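Local coordinates for protein LbaCas13a H328A (C2c2) (PDB 5WLH) that binds pre-crRNA and, as a Cas13a CRISPR nuclease, probably uses the guide RNA it carries to find and cleave target RNA, at residues F487-E490 and L491-A494; Y931-D934 and I935-A939; K453-N457 and Y458-E462; E495-L498 and Q499-T502. All coordinates share one frame; numbering follows the deposited sequence. Where two conformers were deposited one is given.

Contact 1: residues F487-E490 and L491-A494; sequences FDYE and LIKA. With nucleotides of chain B.
Leu-491 lies one turn beyond Phe-487, and its N-H donates to Phe-487 O at 3.0 Å. This is the first of four successive i to i+4 backbone bonds, the last running from Ala-494 N to Glu-490 O, which identify 487-494 as regular alpha-helix. The isobutyl group leans back along this first bond: CG is beside the backbone N and anti to the carbonyl carbon (chi1 -71°), which places it 3.6 Å from Phe-487 O.

Glu-490 carries the polar side of the turn. Its chain is extended beyond CG, and OE1 accepts the 2'-hydroxyl of A25 of chain B at 2.5 Å. The same oxygen forms a salt bridge with Arg-938, so one carboxylate oxygen serves both a ribose and a guanidinium group. A bond to a 2'-hydroxyl is one that DNA could not offer.

Ile-492 runs alongside Tyr-489, pointing the same way, and its CD1 methyl meets Tyr-489 CD1 at 3.6 Å, oblique to the ring. At the ring's other ortho carbon the RNA backbone takes over, with O3' of A26 of chain B 3.4 Å from Tyr-489 CD2 and near the ring plane. The phenol ring is thus wedged between an aliphatic methyl and the sugar-phosphate chain.

Helix 486-517, whose opening turns these are, packs against two others. Tyr-489 and Ile-492 touch Tyr-458 of helix 429-458, while Glu-490, Leu-491 and Ala-494 rest on Ile-935, Tyr-936 and Tyr-931 of helix 915-941.

Contact 2: residues Y931-D934 and I935-A939; sequences YVWD and IYRRA. With nucleotides of chain B.
Ile-935 places its CD1 methyl over one face of the Tyr-931 ring, 3.9 Å from the ring centroid, a CH-pi contact across one helical turn. The opposite face is occupied by the base of A25 of chain B, whose N3 stands 3.3 Å above the centre of the Tyr-931 ring. The phenol is thereby held between protein and nucleotide, and its OH donates to the A25 O2' at 2.6 Å.

Tyr-936 lies alongside Val-932, with CE2 3.5 Å from Val-932 CG1; its hydroxyl is bonded to Ile-950 O.

Arg-937 lays CD over the six-membered ring of Trp-933, 4.0 Å from that centroid, in a second CH-pi contact. A bend at chi3 (69°) then turns the guanidinium back to Asp-934. NE and NH2 both grip Asp-934 OD1 side-on and from the same face of the carboxylate, NH2 being the nearer at 2.7 Å. The OD1 atom lies in the guanidinium plane, although the two planar groups are turned 43° apart.

Arg-938 takes the other oxygen, its NE meeting Asp-934 OD2 at 2.7 Å from 53° out of the carboxylate plane, with a weak bond from NH2 beside it. Replacing Asp-934 by an asparagine would probably weaken the hold on both guanidinium groups, leaving Arg-937 to Asp-40 and Arg-938 to Glu-490 as their remaining anionic mates.

Together, Asp-934 with Arg-937 and Arg-938 makes an i to i+3 and i+4 salt-bridge network along one helix, set beside the tyrosine face that carries the base of A25 of the bound crRNA.

Contact 3: residues K453-N457 and Y458-E462; sequences KAVYN and YAMDE. With nucleotides of chain B.
Tyr-458 N donates to Ala-454 O at 2.9 Å and Ala-459 N to Val-455 O at 2.8 Å, the closing bonds of helix 429-458 before Ala-459 leaves helical phi/psi. Past that point a water bridges the next pair, donating to Asn-457 O and accepting from Met-460 N.

Asn-457 sets its CB over the centre of the Tyr-458 ring, 3.9 Å from the centroid and only 6° off the ring normal, a CH-pi contact between sequence neighbours. Its amide turns back instead: ND2 donates to Lys-453 O at 2.8 Å, and Asn-457 N reaches that oxygen from the opposite face of the carbonyl plane. This is the C-terminal end of a helix passing into a loop, with a side-chain amide and a water adding to the backbone bonds. Were Tyr-458 cut back to an alanine here, Asn-457 CB and the stacked Tyr-480 would probably lose their aromatic partner and a gap would open toward Ile-492.

Met-460, bent at chi2 and chi3, brings CG to 3.2 Å from Val-455 O and SD near Val-455 CG1. One turn before Asn-457, extended Lys-453 donates from NZ to OP2 of U27 of chain B at 2.7 Å, while also making a cation-pi contact with Tyr-489.

Contact 4: residues E495-L498 and Q499-T502; sequences EEML and QRET
Glu-501 folds its side chain back over the carbonyl of Met-497, the same carbonyl whose oxygen accepts Glu-501 N at 2.8 Å. Followed outward, CB stands 3.4 Å from Met-497 O. The next atom, CG, comes closer still, to 3.1 Å from that oxygen, because CG is beside the backbone N (chi1 -66°). A skewed chi2 of 143° then lays the carboxylate back across the turn, and CD remains beside the carbonyl. At the tip the two oxygens part: OE1 approaches Leu-498 CA at 3.3 Å, whereas OE2 meets Met-497 CB at 3.6 Å. Neither can bond the carbonyl as a carboxylate, since both are acceptors, so the proximity of OE1 to Met-497 O, 3.2 Å, would be expected to raise the affinity of the acid for a proton.

Arg-500 crosses Met-497 on the same turn. Its guanidinium has Met-497 CA over one face, and NH2 is 3.0 Å from Met-497 SD; NE makes a weak hydrogen bond to Asn-1124 of helix 1106-1145. Both residues also pack on the bound RNA, Met-497 against a phosphate and Arg-500 against a sugar.

Thr-502 finishes the segment by doubling a backbone bond. OG1 donates to Leu-498 O at 2.7 Å from above the carbonyl plane, while Thr-502 N reaches that oxygen from the opposite face, so the hydroxyl is satisfied inside the helix.

The bonding of a threonine hydroxyl to the carbonyl four residues earlier is a familiar feature of threonines in alpha-helices, here in the stretch of helix 486-517 that passes the bound RNA.

In the fold
Read from the N terminus, contact 3 comes first, at the end of helix 429-458 and in the loop leaving it. Contact 1 follows in the opening turns of helix 486-517, and contact 4 continues directly from it. Contact 2 lies far later, in helix 915-941. Each spans neighbouring turns, so none closes a long loop; the four run in series, without nesting or crossing. Contact 1 touches contact 2 through the Glu-490 to Arg-938 salt bridge and contact 3 through Ile-492 and Tyr-458; contact 3 also touches contact 4, where Asn-457 packs on Glu-496. Contacts 2 and 3, with centres about 22 Å apart, do not meet. Consecutive nucleotides A25 to U27 of the bound RNA run past contacts 2, 1 and 3.

Contact 1: residues F487-E490 and L491-A494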
# COMPACT_ATOMS: atom_id res chain seq x y z
N PHE A 487 6.21 -18.77 -3.93
CA PHE A 487 7.35 -18.13 -3.27
C PHE A 487 8.13 -17.26 -4.25
O PHE A 487 8.62 -16.19 -3.87
CB PHE A 487 8.28 -19.19 -2.67
CG PHE A 487 7.59 -20.11 -1.72
CD1 PHE A 487 7.32 -19.70 -0.42
CD2 PHE A 487 7.21 -21.37 -2.11
CE1 PHE A 487 6.66 -20.54 0.48
CE2 PHE A 487 6.56 -22.23 -1.23
CZ PHE A 487 6.30 -21.81 0.08
N ASP A 488 8.26 -17.72 -5.51
CA ASP A 488 8.93 -16.92 -6.53
C ASP A 488 8.29 -15.54 -6.65
O ASP A 488 8.99 -14.52 -6.77
CB ASP A 488 8.85 -17.61 -7.90
CG ASP A 488 9.71 -18.86 -7.99
OD1 ASP A 488 10.74 -18.92 -7.32
OD2 ASP A 488 9.35 -19.76 -8.76
N TYR A 489 6.96 -15.50 -6.67
CA TYR A 489 6.28 -14.22 -6.82
C TYR A 489 6.33 -13.40 -5.54
O TYR A 489 6.31 -12.17 -5.60
CB TYR A 489 4.84 -14.46 -7.26
CG TYR A 489 4.68 -14.42 -8.78
CD1 TYR A 489 5.72 -14.81 -9.62
CD2 TYR A 489 3.49 -14.00 -9.35
CE1 TYR A 489 5.57 -14.76 -11.01
CE2 TYR A 489 3.32 -13.95 -10.74
CZ TYR A 489 4.37 -14.33 -11.55
OH TYR A 489 4.19 -14.27 -12.90
N GLU A 490 6.39 -14.05 -4.37
CA GLU A 490 6.63 -13.28 -3.16
C GLU A 490 7.97 -12.53 -3.25
O GLU A 490 8.06 -11.35 -2.89
CB GLU A 490 6.60 -14.21 -1.95
CG GLU A 490 5.22 -14.76 -1.64
CD GLU A 490 5.21 -15.46 -0.31
OE1 GLU A 490 4.80 -14.82 0.70
OE2 GLU A 490 5.64 -16.64 -0.28
N LEU A 491 9.01 -13.20 -3.75
CA LEU A 491 10.30 -12.54 -3.92
C LEU A 491 10.19 -11.37 -4.89
O LEU A 491 10.74 -10.29 -4.64
CB LEU A 491 11.34 -13.54 -4.41
CG LEU A 491 11.81 -14.61 -3.41
CD1 LEU A 491 12.67 -15.61 -4.15
CD2 LEU A 491 12.59 -13.97 -2.28
N ILE A 492 9.47 -11.55 -6.01
CA ILE A 492 9.28 -10.45 -6.94
C ILE A 492 8.59 -9.28 -6.25
O ILE A 492 8.99 -8.12 -6.40
CB ILE A 492 8.47 -10.90 -8.17
CG1 ILE A 492 9.30 -11.85 -9.05
CG2 ILE A 492 8.02 -9.67 -9.00
CD1 ILE A 492 8.48 -12.48 -10.14
N LYS A 493 7.56 -9.57 -5.45
CA LYS A 493 6.85 -8.50 -4.75
C LYS A 493 7.80 -7.76 -3.82
O LYS A 493 7.82 -6.52 -3.81
CB LYS A 493 5.66 -9.07 -3.98
CG LYS A 493 4.71 -7.97 -3.48
CD LYS A 493 3.83 -8.43 -2.32
CE LYS A 493 2.99 -7.28 -1.74
NZ LYS A 493 2.56 -6.30 -2.78
N ALA A 494 8.61 -8.49 -3.05
CA ALA A 494 9.58 -7.85 -2.17
C ALA A 494 10.44 -6.87 -2.96
O ALA A 494 10.56 -5.69 -2.60
CB ALA A 494 10.46 -8.90 -1.48
P A B 26 0.63 -10.92 -1.85
OP1 A B 26 0.81 -9.54 -2.36
OP2 A B 26 -0.69 -11.47 -1.48
O5' A B 26 1.26 -11.92 -2.92
C5' A B 26 2.44 -11.61 -3.64
C4' A B 26 2.44 -12.37 -4.95
O4' A B 26 2.60 -13.79 -4.66
C3' A B 26 1.14 -12.25 -5.73
O3' A B 26 1.42 -12.39 -7.12
C2' A B 26 0.35 -13.45 -5.23
O2' A B 26 -0.70 -13.88 -6.07
C1' A B 26 1.46 -14.50 -5.08
N9 A B 26 1.13 -15.47 -4.04
C8 A B 26 1.43 -15.36 -2.70
N7 A B 26 0.95 -16.36 -1.99
C5 A B 26 0.33 -17.16 -2.93
C6 A B 26 -0.36 -18.38 -2.79
N6 A B 26 -0.51 -18.97 -1.59
N1 A B 26 -0.89 -18.92 -3.89
C2 A B 26 -0.73 -18.30 -5.07
N3 A B 26 -0.10 -17.15 -5.32
C4 A B 26 0.42 -16.63 -4.19
P U B 27 0.52 -11.64 -8.20
OP1 U B 27 -0.84 -12.18 -8.16
OP2 U B 27 1.21 -11.63 -9.52
O5' U B 27 0.48 -10.15 -7.66
C5' U B 27 -0.12 -9.12 -8.42
C4' U B 27 -0.57 -8.04 -7.48
O4' U B 27 -1.78 -8.47 -6.82
C3' U B 27 0.43 -7.70 -6.36
O3' U B 27 0.45 -6.29 -6.17
C2' U B 27 -0.24 -8.30 -5.12
O2' U B 27 0.12 -7.68 -3.90
C1' U B 27 -1.70 -8.07 -5.48
N1 U B 27 -2.70 -8.75 -4.65
C2 U B 27 -3.92 -8.09 -4.51
O2 U B 27 -4.18 -7.07 -5.11
N3 U B 27 -4.83 -8.71 -3.68
C4 U B 27 -4.62 -9.87 -2.98
O4 U B 27 -5.53 -10.31 -2.25
C5 U B 27 -3.33 -10.46 -3.15
C6 U B 27 -2.42 -9.89 -3.95
P A B 25 -1.13 -14.53 2.30
OP1 A B 25 -0.31 -15.75 2.59
OP2 A B 25 -2.41 -14.32 3.01
O5' A B 25 -0.20 -13.28 2.55
C5' A B 25 -0.60 -11.96 2.20
C4' A B 25 0.52 -11.21 1.54
O4' A B 25 1.53 -10.86 2.53
C3' A B 25 1.26 -11.98 0.44
O3' A B 25 1.60 -11.07 -0.60
C2' A B 25 2.55 -12.41 1.12
O2' A B 25 3.63 -12.63 0.23
C1' A B 25 2.80 -11.22 2.02
N9 A B 25 3.73 -11.50 3.11
C8 A B 25 3.92 -12.70 3.76
N7 A B 25 4.88 -12.65 4.66
C5 A B 25 5.34 -11.35 4.58
C6 A B 25 6.35 -10.67 5.27
N6 A B 25 7.09 -11.26 6.21
N1 A B 25 6.58 -9.38 4.95
C2 A B 25 5.84 -8.80 4.00
N3 A B 25 4.86 -9.35 3.28
C4 A B 25 4.66 -10.63 3.62

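Contact 2: residues Y931-D934 and I935-A939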
# COMPACT_ATOMS: atom_id res chain seq x y z
N TYR A 931 11.04 -9.56 4.68
CA TYR A 931 10.17 -10.28 3.76
C TYR A 931 10.96 -11.34 3.00
O TYR A 931 10.56 -12.50 2.93
CB TYR A 931 9.51 -9.26 2.81
CG TYR A 931 8.38 -9.73 1.92
CD1 TYR A 931 7.76 -10.97 2.08
CD2 TYR A 931 7.91 -8.88 0.92
CE1 TYR A 931 6.72 -11.36 1.23
CE2 TYR A 931 6.89 -9.26 0.10
CZ TYR A 931 6.30 -10.49 0.24
OH TYR A 931 5.29 -10.82 -0.63
N VAL A 932 12.11 -10.96 2.47
CA VAL A 932 12.92 -11.93 1.73
C VAL A 932 13.32 -13.07 2.65
O VAL A 932 13.26 -14.24 2.27
CB VAL A 932 14.14 -11.22 1.11
CG1 VAL A 932 15.13 -12.24 0.56
CG2 VAL A 932 13.69 -10.24 -0.00
N TRP A 933 13.74 -12.75 3.88
CA TRP A 933 14.09 -13.81 4.82
C TRP A 933 12.90 -14.73 5.07
O TRP A 933 13.05 -15.96 5.10
CB TRP A 933 14.57 -13.17 6.13
CG TRP A 933 14.71 -14.09 7.34
CD1 TRP A 933 15.83 -14.79 7.72
CD2 TRP A 933 13.70 -14.38 8.31
NE1 TRP A 933 15.57 -15.50 8.88
CE2 TRP A 933 14.27 -15.27 9.25
CE3 TRP A 933 12.38 -13.97 8.48
CZ2 TRP A 933 13.56 -15.75 10.35
CZ3 TRP A 933 11.67 -14.46 9.57
CH2 TRP A 933 12.26 -15.34 10.49
N ASP A 934 11.72 -14.15 5.23
CA ASP A 934 10.54 -14.95 5.57
C ASP A 934 10.14 -15.86 4.41
O ASP A 934 9.70 -17.00 4.63
CB ASP A 934 9.39 -14.02 5.96
CG ASP A 934 8.22 -14.77 6.54
OD1 ASP A 934 8.38 -15.33 7.65
OD2 ASP A 934 7.15 -14.80 5.91
N ILE A 935 10.29 -15.38 3.18
CA ILE A 935 9.98 -16.20 2.02
C ILE A 935 10.91 -17.40 1.95
O ILE A 935 10.48 -18.54 1.72
CB ILE A 935 10.07 -15.39 0.72
CG1 ILE A 935 9.05 -14.24 0.73
CG2 ILE A 935 9.84 -16.32 -0.48
CD1 ILE A 935 9.44 -13.10 -0.22
N TYR A 936 12.22 -17.15 2.08
CA TYR A 936 13.16 -18.25 2.02
C TYR A 936 12.92 -19.22 3.17
O TYR A 936 13.05 -20.43 3.01
CB TYR A 936 14.58 -17.71 2.04
CG TYR A 936 15.01 -17.21 0.67
CD1 TYR A 936 15.01 -18.06 -0.43
CD2 TYR A 936 15.37 -15.89 0.48
CE1 TYR A 936 15.39 -17.61 -1.68
CE2 TYR A 936 15.76 -15.43 -0.78
CZ TYR A 936 15.76 -16.29 -1.84
OH TYR A 936 16.14 -15.83 -3.08
N ARG A 937 12.58 -18.68 4.34
CA ARG A 937 12.26 -19.52 5.49
C ARG A 937 11.12 -20.47 5.17
O ARG A 937 11.19 -21.68 5.44
CB ARG A 937 11.90 -18.64 6.68
CG ARG A 937 11.53 -19.38 7.95
CD ARG A 937 11.05 -18.38 9.02
NE ARG A 937 9.76 -17.77 8.70
CZ ARG A 937 8.59 -18.38 8.80
NH1 ARG A 937 8.51 -19.65 9.21
NH2 ARG A 937 7.47 -17.74 8.47
N ARG A 938 10.04 -19.94 4.58
CA ARG A 938 8.87 -20.75 4.29
C ARG A 938 9.11 -21.67 3.09
O ARG A 938 8.67 -22.82 3.10
CB ARG A 938 7.65 -19.85 4.07
CG ARG A 938 7.15 -19.22 5.39
CD ARG A 938 5.89 -18.36 5.18
NE ARG A 938 6.23 -17.04 4.64
CZ ARG A 938 6.06 -16.69 3.37
NH1 ARG A 938 5.57 -17.56 2.50
NH2 ARG A 938 6.40 -15.47 2.96
N ALA A 939 9.84 -21.19 2.08
CA ALA A 939 10.25 -22.09 1.00
C ALA A 939 11.08 -23.24 1.56
O ALA A 939 10.86 -24.40 1.19
CB ALA A 939 11.06 -21.32 -0.06
P A B 25 -1.13 -14.53 2.30
OP1 A B 25 -0.31 -15.75 2.59
OP2 A B 25 -2.41 -14.32 3.01
O5' A B 25 -0.20 -13.28 2.55
C5' A B 25 -0.60 -11.96 2.20
C4' A B 25 0.52 -11.21 1.54
O4' A B 25 1.53 -10.86 2.53
C3' A B 25 1.26 -11.98 0.44
O3' A B 25 1.60 -11.07 -0.60
C2' A B 25 2.55 -12.41 1.12
O2' A B 25 3.63 -12.63 0.23
C1' A B 25 2.80 -11.22 2.02
N9 A B 25 3.73 -11.50 3.11
C8 A B 25 3.92 -12.70 3.76
N7 A B 25 4.88 -12.65 4.66
C5 A B 25 5.34 -11.35 4.58
C6 A B 25 6.35 -10.67 5.27
N6 A B 25 7.09 -11.26 6.21
N1 A B 25 6.58 -9.38 4.95
C2 A B 25 5.84 -8.80 4.00
N3 A B 25 4.86 -9.35 3.28
C4 A B 25 4.66 -10.63 3.62

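Contact 3: residues K453-N457 and Y458-E462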
# COMPACT_ATOMS: atom_id res chain seq x y z
N LYS A 453 4.93 -9.77 -16.77
CA LYS A 453 5.58 -9.97 -15.48
C LYS A 453 6.40 -11.25 -15.48
O LYS A 453 7.55 -11.27 -15.00
CB LYS A 453 4.52 -10.04 -14.38
CG LYS A 453 5.10 -10.42 -13.02
CD LYS A 453 4.02 -10.36 -11.97
CE LYS A 453 4.61 -10.51 -10.57
NZ LYS A 453 3.53 -10.33 -9.55
N ALA A 454 5.84 -12.34 -15.99
CA ALA A 454 6.63 -13.57 -16.06
C ALA A 454 7.80 -13.45 -17.04
O ALA A 454 8.92 -13.88 -16.74
CB ALA A 454 5.73 -14.75 -16.42
N VAL A 455 7.57 -12.85 -18.20
CA VAL A 455 8.64 -12.72 -19.19
C VAL A 455 9.76 -11.83 -18.66
O VAL A 455 10.94 -12.17 -18.75
CB VAL A 455 8.08 -12.17 -20.52
CG1 VAL A 455 9.23 -11.77 -21.47
CG2 VAL A 455 7.18 -13.18 -21.16
N TYR A 456 9.39 -10.68 -18.08
CA TYR A 456 10.40 -9.75 -17.58
C TYR A 456 11.26 -10.39 -16.50
O TYR A 456 12.49 -10.19 -16.47
CB TYR A 456 9.73 -8.51 -17.00
CG TYR A 456 10.74 -7.53 -16.43
CD1 TYR A 456 11.57 -6.80 -17.28
CD2 TYR A 456 10.88 -7.34 -15.06
CE1 TYR A 456 12.48 -5.90 -16.78
CE2 TYR A 456 11.80 -6.44 -14.55
CZ TYR A 456 12.61 -5.73 -15.42
OH TYR A 456 13.53 -4.82 -14.96
N ASN A 457 10.64 -11.12 -15.59
CA ASN A 457 11.39 -11.61 -14.45
C ASN A 457 12.16 -12.88 -14.77
O ASN A 457 13.24 -13.09 -14.21
CB ASN A 457 10.44 -11.83 -13.28
CG ASN A 457 10.08 -10.53 -12.61
OD1 ASN A 457 10.88 -9.97 -11.86
ND2 ASN A 457 8.91 -9.99 -12.93
N TYR A 458 11.66 -13.70 -15.67
CA TYR A 458 12.21 -15.03 -15.86
C TYR A 458 12.67 -15.35 -17.28
O TYR A 458 13.25 -16.43 -17.47
CB TYR A 458 11.20 -16.08 -15.41
CG TYR A 458 10.74 -15.90 -13.99
CD1 TYR A 458 11.66 -15.66 -12.97
CD2 TYR A 458 9.39 -15.95 -13.66
CE1 TYR A 458 11.25 -15.49 -11.66
CE2 TYR A 458 8.97 -15.78 -12.35
CZ TYR A 458 9.90 -15.54 -11.37
OH TYR A 458 9.51 -15.37 -10.07
N ALA A 459 12.44 -14.48 -18.26
CA ALA A 459 12.84 -14.81 -19.63
C ALA A 459 13.64 -13.69 -20.28
O ALA A 459 13.65 -13.57 -21.51
CB ALA A 459 11.62 -15.16 -20.49
N MET A 460 14.33 -12.87 -19.48
CA MET A 460 15.12 -11.76 -20.00
C MET A 460 16.51 -11.74 -19.36
O MET A 460 17.08 -10.69 -19.15
CB MET A 460 14.41 -10.42 -19.77
CG MET A 460 13.03 -10.34 -20.43
SD MET A 460 13.08 -10.31 -22.23
CE MET A 460 13.77 -8.68 -22.55
N ASP A 461 17.01 -12.93 -19.02
CA ASP A 461 18.33 -13.07 -18.38
C ASP A 461 19.41 -12.24 -19.08
O ASP A 461 20.26 -11.61 -18.42
CB ASP A 461 18.71 -14.55 -18.41
CG ASP A 461 19.34 -15.02 -17.14
OD1 ASP A 461 20.33 -14.40 -16.70
OD2 ASP A 461 18.86 -16.05 -16.61
N GLU A 462 19.44 -12.24 -20.40
CA GLU A 462 20.57 -11.64 -21.11
C GLU A 462 20.49 -10.13 -21.19
O GLU A 462 21.33 -9.51 -21.85
CB GLU A 462 20.70 -12.29 -22.49
CG GLU A 462 20.57 -13.81 -22.40
CD GLU A 462 21.43 -14.59 -23.39
OE1 GLU A 462 21.92 -15.68 -23.02
OE2 GLU A 462 21.60 -14.13 -24.53
P U B 27 0.52 -11.64 -8.20
OP1 U B 27 -0.84 -12.18 -8.16
OP2 U B 27 1.21 -11.63 -9.52
O5' U B 27 0.48 -10.15 -7.66
C5' U B 27 -0.12 -9.12 -8.42
C4' U B 27 -0.57 -8.04 -7.48
O4' U B 27 -1.78 -8.47 -6.82
C3' U B 27 0.43 -7.70 -6.36
O3' U B 27 0.45 -6.29 -6.17
C2' U B 27 -0.24 -8.30 -5.12
O2' U B 27 0.12 -7.68 -3.90
C1' U B 27 -1.70 -8.07 -5.48
N1 U B 27 -2.70 -8.75 -4.65
C2 U B 27 -3.92 -8.09 -4.51
O2 U B 27 -4.18 -7.07 -5.11
N3 U B 27 -4.83 -8.71 -3.68
C4 U B 27 -4.62 -9.87 -2.98
O4 U B 27 -5.53 -10.31 -2.25
C5 U B 27 -3.33 -10.46 -3.15
C6 U B 27 -2.42 -9.89 -3.95
O HOH W 1 15.06 -13.37 -16.61

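Contact 4: residues E495-L498 and Q499-T502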
# COMPACT_ATOMS: atom_id res chain seq x y z
N GLU A 495 11.00 -7.34 -4.07
CA GLU A 495 11.92 -6.49 -4.83
C GLU A 495 11.18 -5.33 -5.46
O GLU A 495 11.68 -4.19 -5.44
CB GLU A 495 12.62 -7.33 -5.91
CG GLU A 495 13.69 -6.57 -6.70
CD GLU A 495 14.42 -7.52 -7.64
OE1 GLU A 495 13.82 -7.90 -8.67
OE2 GLU A 495 15.57 -7.90 -7.33
N GLU A 496 10.01 -5.60 -6.05
CA GLU A 496 9.27 -4.53 -6.72
C GLU A 496 8.79 -3.49 -5.74
O GLU A 496 8.80 -2.29 -6.04
CB GLU A 496 8.10 -5.11 -7.52
CG GLU A 496 8.63 -5.90 -8.73
CD GLU A 496 7.55 -6.41 -9.67
OE1 GLU A 496 6.36 -6.37 -9.32
OE2 GLU A 496 7.90 -6.85 -10.79
N MET A 497 8.38 -3.91 -4.54
CA MET A 497 7.99 -2.92 -3.53
C MET A 497 9.15 -2.00 -3.20
O MET A 497 9.01 -0.78 -3.20
CB MET A 497 7.50 -3.61 -2.24
CG MET A 497 6.24 -4.42 -2.37
SD MET A 497 4.73 -3.46 -2.39
CE MET A 497 4.51 -3.15 -0.63
N LEU A 498 10.33 -2.58 -2.94
CA LEU A 498 11.47 -1.75 -2.56
C LEU A 498 11.88 -0.85 -3.72
O LEU A 498 12.21 0.32 -3.50
CB LEU A 498 12.65 -2.62 -2.11
CG LEU A 498 13.85 -1.79 -1.63
CD1 LEU A 498 13.48 -1.04 -0.35
CD2 LEU A 498 15.07 -2.69 -1.41
N GLN A 499 11.87 -1.39 -4.94
CA GLN A 499 12.17 -0.59 -6.12
C GLN A 499 11.24 0.61 -6.23
O GLN A 499 11.68 1.74 -6.50
CB GLN A 499 12.05 -1.47 -7.37
CG GLN A 499 12.53 -0.81 -8.64
CD GLN A 499 13.96 -1.19 -8.93
OE1 GLN A 499 14.25 -2.32 -9.33
NE2 GLN A 499 14.88 -0.25 -8.73
N ARG A 500 9.94 0.38 -6.04
CA ARG A 500 8.97 1.46 -6.17
C ARG A 500 9.10 2.45 -5.02
O ARG A 500 9.06 3.67 -5.23
CB ARG A 500 7.56 0.87 -6.26
CG ARG A 500 6.47 1.87 -6.56
CD ARG A 500 5.19 1.14 -7.00
NE ARG A 500 4.69 0.30 -5.91
CZ ARG A 500 4.77 -1.03 -5.86
NH1 ARG A 500 5.31 -1.72 -6.86
NH2 ARG A 500 4.28 -1.67 -4.80
N GLU A 501 9.30 1.95 -3.80
CA GLU A 501 9.53 2.85 -2.68
C GLU A 501 10.77 3.70 -2.90
O GLU A 501 10.77 4.90 -2.61
CB GLU A 501 9.64 2.04 -1.39
CG GLU A 501 8.32 1.34 -1.00
CD GLU A 501 8.50 -0.05 -0.37
OE1 GLU A 501 9.65 -0.46 -0.11
OE2 GLU A 501 7.48 -0.74 -0.13
N THR A 502 11.85 3.09 -3.41
CA THR A 502 13.08 3.83 -3.66
C THR A 502 12.87 4.87 -4.75
O THR A 502 13.44 5.97 -4.68
CB THR A 502 14.20 2.86 -4.04
OG1 THR A 502 14.37 1.93 -2.97
CG2 THR A 502 15.53 3.59 -4.28